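PDB 3LOT: 3-keto-5-aminohexanoate cleavage protein from Archaeoglobus fulgidus, which probably cleaves 3-keto-5-aminohexanoate or a related beta-keto acid with the help of a bound zinc ion. Local coordinates for residues N115-L127 and P139-T153. Numbering follows the deposited sequence.
Sequences NMGSMNFAIHPLL and PEYLEMTRDIVFRNT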
loop_
_atom_site.group_PDB
_atom_site.type_symbol
_atom_site.label_atom_id
_atom_site.label_comp_id
_atom_site.label_asym_id
_atom_site.label_seq_id
_atom_site.Cartn_x
_atom_site.Cartn_y
_atom_site.Cartn_z
ATOM N N ASN D 115 14.815 11.943 -18.707
ATOM C CA ASN D 115 15.046 10.770 -17.837
ATOM C C ASN D 115 15.697 11.070 -16.462
ATOM O O ASN D 115 16.726 11.766 -16.370
ATOM C CB ASN D 115 15.872 9.812 -18.615
ATOM C CG ASN D 115 15.147 9.364 -19.859
ATOM O OD1 ASN D 115 14.279 8.473 -19.784
ATOM N ND2 ASN D 115 15.472 9.990 -21.022
HETATM N N MSE D 116 15.075 10.572 -15.404
HETATM C CA MSE D 116 15.336 11.116 -14.049
HETATM C C MSE D 116 16.280 10.329 -13.148
HETATM O O MSE D 116 16.304 10.568 -11.938
HETATM C CB MSE D 116 13.999 11.296 -13.340
HETATM C CG MSE D 116 13.192 12.375 -13.888
HETATM SE SE MSE D 116 14.029 14.098 -13.587
HETATM C CE MSE D 116 14.503 13.968 -11.755
ATOM N N GLY D 117 17.092 9.444 -13.703
ATOM C CA GLY D 117 18.188 8.861 -12.915
ATOM C C GLY D 117 19.088 7.945 -13.702
ATOM O O GLY D 117 18.715 7.520 -14.790
ATOM N N SER D 118 20.271 7.646 -13.159
ATOM C CA SER D 118 21.179 6.695 -13.762
ATOM C C SER D 118 20.681 5.295 -13.401
ATOM O O SER D 118 20.180 5.068 -12.299
ATOM C CB SER D 118 22.601 6.891 -13.266
ATOM O OG SER D 118 23.063 8.135 -13.645
HETATM N N MSE D 119 20.777 4.345 -14.330
HETATM C CA MSE D 119 20.230 3.007 -14.046
HETATM C C MSE D 119 20.845 1.992 -14.986
HETATM O O MSE D 119 21.285 2.341 -16.064
HETATM C CB MSE D 119 18.687 3.020 -14.229
HETATM C CG MSE D 119 18.222 3.281 -15.638
HETATM SE SE MSE D 119 16.324 3.608 -15.876
HETATM C CE MSE D 119 15.680 1.780 -15.614
ATOM N N ASN D 120 20.792 0.718 -14.608
ATOM C CA ASN D 120 20.942 -0.363 -15.588
ATOM C C ASN D 120 19.714 -0.302 -16.457
ATOM O O ASN D 120 18.652 0.110 -16.019
ATOM C CB ASN D 120 21.065 -1.724 -14.913
ATOM C CG ASN D 120 22.323 -1.837 -14.055
ATOM O OD1 ASN D 120 23.269 -1.062 -14.218
ATOM N ND2 ASN D 120 22.358 -2.826 -13.179
ATOM N N PHE D 121 19.877 -0.685 -17.699
ATOM C CA PHE D 121 18.805 -0.712 -18.660
ATOM C C PHE D 121 19.197 -1.773 -19.658
ATOM O O PHE D 121 19.887 -1.486 -20.596
ATOM C CB PHE D 121 18.643 0.660 -19.314
ATOM C CG PHE D 121 17.352 0.814 -20.070
ATOM C CD1 PHE D 121 16.924 -0.163 -20.976
ATOM C CD2 PHE D 121 16.573 1.946 -19.904
ATOM C CE1 PHE D 121 15.733 0.010 -21.688
ATOM C CE2 PHE D 121 15.390 2.101 -20.607
ATOM C CZ PHE D 121 14.980 1.147 -21.488
ATOM N N ALA D 122 18.789 -3.022 -19.370
ATOM C CA ALA D 122 19.330 -4.218 -19.991
ATOM C C ALA D 122 18.283 -4.982 -20.786
ATOM O O ALA D 122 17.198 -5.267 -20.280
ATOM C CB ALA D 122 19.974 -5.137 -18.885
ATOM N N ILE D 123 18.610 -5.253 -22.055
ATOM C CA ILE D 123 17.811 -6.086 -22.966
ATOM C C ILE D 123 18.549 -7.276 -23.541
ATOM O O ILE D 123 18.070 -7.934 -24.449
ATOM C CB ILE D 123 17.225 -5.238 -24.096
ATOM C CG1 ILE D 123 18.331 -4.558 -24.962
ATOM C CG2 ILE D 123 16.257 -4.234 -23.468
ATOM C CD1 ILE D 123 17.756 -3.500 -25.931
ATOM N N HIS D 124 19.712 -7.591 -22.988
ATOM C CA HIS D 124 20.430 -8.790 -23.375
ATOM C C HIS D 124 19.614 -10.082 -23.303
ATOM O O HIS D 124 19.898 -10.973 -24.089
ATOM C CB HIS D 124 21.771 -8.948 -22.639
ATOM C CG HIS D 124 21.649 -9.123 -21.154
ATOM N ND1 HIS D 124 21.399 -8.069 -20.301
ATOM C CD2 HIS D 124 21.747 -10.224 -20.374
ATOM C CE1 HIS D 124 21.330 -8.519 -19.064
ATOM N NE2 HIS D 124 21.552 -9.818 -19.074
ATOM N N PRO D 125 18.598 -10.195 -22.412
ATOM C CA PRO D 125 17.781 -11.427 -22.434
ATOM C C PRO D 125 17.001 -11.714 -23.757
ATOM O O PRO D 125 16.653 -12.873 -24.047
ATOM C CB PRO D 125 16.811 -11.196 -21.276
ATOM C CG PRO D 125 17.593 -10.328 -20.332
ATOM C CD PRO D 125 18.247 -9.366 -21.238
ATOM N N LEU D 126 16.729 -10.675 -24.541
ATOM C CA LEU D 126 16.119 -10.830 -25.876
ATOM C C LEU D 126 16.899 -11.715 -26.825
ATOM O O LEU D 126 16.311 -12.236 -27.789
ATOM C CB LEU D 126 15.895 -9.475 -26.543
ATOM C CG LEU D 126 14.887 -8.611 -25.805
ATOM C CD1 LEU D 126 14.785 -7.199 -26.405
ATOM C CD2 LEU D 126 13.561 -9.357 -25.797
ATOM N N LEU D 127 18.196 -11.898 -26.562
ATOM C CA LEU D 127 19.036 -12.807 -27.326
ATOM C C LEU D 127 18.611 -14.268 -27.179
ATOM O O LEU D 127 18.989 -15.112 -27.991
ATOM C CB LEU D 127 20.512 -12.657 -26.925
ATOM C CG LEU D 127 21.197 -11.352 -27.351
ATOM C CD1 LEU D 127 22.515 -11.210 -26.653
ATOM C CD2 LEU D 127 21.389 -11.289 -28.872
ATOM N N PRO D 139 22.462 -8.050 -32.646
ATOM C CA PRO D 139 22.795 -8.812 -31.446
ATOM C C PRO D 139 23.941 -8.157 -30.657
ATOM O O PRO D 139 24.013 -8.259 -29.429
ATOM C CB PRO D 139 23.205 -10.174 -31.994
ATOM C CG PRO D 139 23.642 -9.921 -33.394
ATOM C CD PRO D 139 22.736 -8.822 -33.871
ATOM N N GLU D 140 24.832 -7.482 -31.342
ATOM C CA GLU D 140 25.858 -6.706 -30.665
ATOM C C GLU D 140 25.266 -5.632 -29.719
ATOM O O GLU D 140 25.667 -5.516 -28.542
ATOM C CB GLU D 140 26.752 -6.059 -31.690
ATOM C CG GLU D 140 27.781 -5.157 -31.037
ATOM C CD GLU D 140 29.030 -4.955 -31.887
ATOM O OE1 GLU D 140 28.965 -5.250 -33.107
ATOM O OE2 GLU D 140 30.071 -4.504 -31.321
ATOM N N TYR D 141 24.307 -4.875 -30.224
ATOM C CA TYR D 141 23.601 -3.884 -29.428
ATOM C C TYR D 141 22.941 -4.487 -28.187
ATOM O O TYR D 141 23.075 -3.980 -27.060
ATOM C CB TYR D 141 22.552 -3.192 -30.297
ATOM C CG TYR D 141 21.585 -2.343 -29.538
ATOM C CD1 TYR D 141 22.015 -1.230 -28.813
ATOM C CD2 TYR D 141 20.238 -2.646 -29.540
ATOM C CE1 TYR D 141 21.106 -0.434 -28.108
ATOM C CE2 TYR D 141 19.328 -1.874 -28.844
ATOM C CZ TYR D 141 19.760 -0.773 -28.129
ATOM O OH TYR D 141 18.829 -0.022 -27.441
ATOM N N LEU D 142 22.228 -5.581 -28.383
ATOM C CA LEU D 142 21.505 -6.190 -27.291
ATOM C C LEU D 142 22.499 -6.690 -26.196
ATOM O O LEU D 142 22.289 -6.449 -25.004
ATOM C CB LEU D 142 20.627 -7.336 -27.821
ATOM C CG LEU D 142 19.537 -7.011 -28.861
ATOM C CD1 LEU D 142 18.871 -8.328 -29.266
ATOM C CD2 LEU D 142 18.501 -5.999 -28.319
ATOM N N GLU D 143 23.565 -7.366 -26.617
ATOM C CA GLU D 143 24.616 -7.817 -25.697
ATOM C C GLU D 143 25.270 -6.693 -24.916
ATOM O O GLU D 143 25.526 -6.831 -23.712
ATOM C CB GLU D 143 25.709 -8.561 -26.449
ATOM C CG GLU D 143 26.869 -9.040 -25.570
ATOM C CD GLU D 143 26.437 -9.854 -24.327
ATOM O OE1 GLU D 143 25.394 -10.566 -24.355
ATOM O OE2 GLU D 143 27.148 -9.734 -23.292
HETATM N N MSE D 144 25.570 -5.593 -25.609
HETATM C CA MSE D 144 26.232 -4.488 -24.962
HETATM C C MSE D 144 25.435 -3.817 -23.888
HETATM O O MSE D 144 26.034 -3.296 -22.942
HETATM C CB MSE D 144 26.756 -3.494 -25.988
HETATM C CG MSE D 144 28.013 -4.088 -26.590
HETATM SE SE MSE D 144 28.713 -3.073 -28.044
HETATM C CE MSE D 144 30.153 -4.270 -28.771
ATOM N N THR D 145 24.105 -3.855 -23.967
ATOM C CA THR D 145 23.292 -3.335 -22.834
ATOM C C THR D 145 23.512 -4.055 -21.463
ATOM O O THR D 145 23.132 -3.512 -20.376
ATOM C CB THR D 145 21.774 -3.283 -23.181
ATOM O OG1 THR D 145 21.214 -4.620 -23.247
ATOM C CG2 THR D 145 21.580 -2.528 -24.534
ATOM N N ARG D 146 24.120 -5.242 -21.490
ATOM C CA ARG D 146 24.461 -5.954 -20.242
ATOM C C ARG D 146 25.442 -5.135 -19.389
ATOM O O ARG D 146 25.506 -5.303 -18.151
ATOM C CB ARG D 146 25.058 -7.315 -20.547
ATOM C CG ARG D 146 25.170 -8.314 -19.395
ATOM C CD ARG D 146 26.147 -9.468 -19.727
ATOM N NE ARG D 146 25.677 -10.251 -20.869
ATOM C CZ ARG D 146 24.897 -11.339 -20.819
ATOM N NH1 ARG D 146 24.532 -11.908 -19.665
ATOM N NH2 ARG D 146 24.508 -11.913 -21.956
ATOM N N ASP D 147 26.216 -4.272 -20.024
ATOM C CA ASP D 147 27.208 -3.502 -19.296
ATOM C C ASP D 147 27.218 -2.017 -19.658
ATOM O O ASP D 147 28.299 -1.372 -19.649
ATOM C CB ASP D 147 28.560 -4.117 -19.574
ATOM C CG ASP D 147 29.686 -3.551 -18.690
ATOM O OD1 ASP D 147 29.538 -3.329 -17.456
ATOM O OD2 ASP D 147 30.768 -3.412 -19.263
ATOM N N ILE D 148 26.057 -1.469 -20.010
ATOM C CA ILE D 148 25.989 -0.034 -20.274
ATOM C C ILE D 148 25.035 0.631 -19.279
ATOM O O ILE D 148 23.904 0.224 -19.147
ATOM C CB ILE D 148 25.624 0.277 -21.747
ATOM C CG1 ILE D 148 26.873 0.097 -22.601
ATOM C CG2 ILE D 148 25.151 1.702 -21.916
ATOM C CD1 ILE D 148 26.657 0.014 -24.108
ATOM N N VAL D 149 25.517 1.651 -18.580
ATOM C CA VAL D 149 24.653 2.422 -17.709
ATOM C C VAL D 149 23.898 3.462 -18.526
ATOM O O VAL D 149 24.482 4.194 -19.328
ATOM C CB VAL D 149 25.476 3.069 -16.571
ATOM C CG1 VAL D 149 24.668 4.175 -15.857
ATOM C CG2 VAL D 149 25.920 1.963 -15.557
ATOM N N PHE D 150 22.593 3.536 -18.312
ATOM C CA PHE D 150 21.795 4.650 -18.840
ATOM C C PHE D 150 21.961 5.785 -17.861
ATOM O O PHE D 150 21.360 5.774 -16.782
ATOM C CB PHE D 150 20.341 4.225 -18.921
ATOM C CG PHE D 150 19.428 5.226 -19.489
ATOM C CD1 PHE D 150 19.806 6.045 -20.547
ATOM C CD2 PHE D 150 18.128 5.325 -19.000
ATOM C CE1 PHE D 150 18.910 6.997 -21.073
ATOM C CE2 PHE D 150 17.213 6.250 -19.515
ATOM C CZ PHE D 150 17.609 7.100 -20.553
ATOM N N ARG D 151 22.773 6.758 -18.240
ATOM C CA ARG D 151 23.346 7.705 -17.301
ATOM C C ARG D 151 22.595 9.054 -17.269
ATOM O O ARG D 151 22.426 9.710 -18.307
ATOM C CB ARG D 151 24.809 7.929 -17.696
ATOM C CG ARG D 151 25.607 8.862 -16.765
ATOM C CD ARG D 151 26.774 9.514 -17.470
ATOM N NE ARG D 151 27.508 10.347 -16.516
ATOM C CZ ARG D 151 28.408 9.876 -15.658
ATOM N NH1 ARG D 151 28.714 8.574 -15.637
ATOM N NH2 ARG D 151 29.026 10.716 -14.833
ATOM N N ASN D 152 22.163 9.476 -16.080
ATOM C CA ASN D 152 21.502 10.765 -15.928
ATOM C C ASN D 152 21.783 11.250 -14.508
ATOM O O ASN D 152 20.966 11.062 -13.609
ATOM C CB ASN D 152 19.987 10.674 -16.209
ATOM C CG ASN D 152 19.659 9.991 -17.561
ATOM O OD1 ASN D 152 19.572 10.679 -18.595
ATOM N ND2 ASN D 152 19.426 8.630 -17.551
ATOM N N THR D 153 22.962 11.813 -14.316
ATOM C CA THR D 153 23.409 12.245 -13.014
ATOM C C THR D 153 22.733 13.553 -12.598
ATOM O O THR D 153 22.114 14.204 -13.414
ATOM C CB THR D 153 24.930 12.509 -12.986
ATOM O OG1 THR D 153 25.234 13.656 -13.773
ATOM C CG2 THR D 153 25.748 11.281 -13.475
HETATM O O HOH W 1 18.365 12.870 -18.303
HETATM O O HOH W 2 22.418 -1.872 -18.524
HETATM O O HOH W 3 21.858 0.037 -21.563
#
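Phe150 and Phe121 run alongside one another in the same direction, yet their planes stand at 89°, in an offset edge-to-face pair that turns the edge of Phe121 to the face of Phe150, centroids 5.7 Å apart. The Phe150 ring is gripped round its rim as well: the selenium of selenomethionine Met119 sits at its edge as a Met-aromatic contact, and the amide of Asn115 meets it with CG 3.4 Å from Phe150 CZ. Asn152 ND2 lies over one face of the same ring while donating to Gly117 O, which it approaches from above the carbonyl plane; its OD1 is taken by Arg100. In the backbone that carries these rings, Met119 and Phe150 form a hydrogen-bonded antiparallel pair, and Ser118 OG accepts from Asn152 N (2.9 Å). This short antiparallel two-stranded ribbon, its strands joined through helix 137-144, is an excursion from the TIM barrel, entered just after strand 111-115, and Asn115 at its root lies about 7 Å from the zinc ion, side chain to metal. Farther along, Thr145 OG1, set between its backbone N and carbonyl carbon (chi1 71°), donates to Leu142 O, three residues back, and accepts from Ile123 N at 2.9 Å, joining the two backbones through one hydroxyl. Ile123 CD1 reaches Leu142 CD2 at 3.5 Å and also touches Tyr141, whose hydroxyl bonds to Thr92. On the side facing the second subunit, Arg146 crosses His124 at about a right angle, its CG 3.8 Å above the centre of the imidazole, with Pro125 CD against the opposite face. A bend at chi3 (-63°) brings the guanidinium back so that His124 CD2 lies over one of its faces, while Glu143 is held at its edge by NE and NH2 and Glu158 of the second subunit pairs with NH1. A serine in place of Arg146 would probably strip the CG and guanidinium from over His124 and leave both carboxylates without their shared cation.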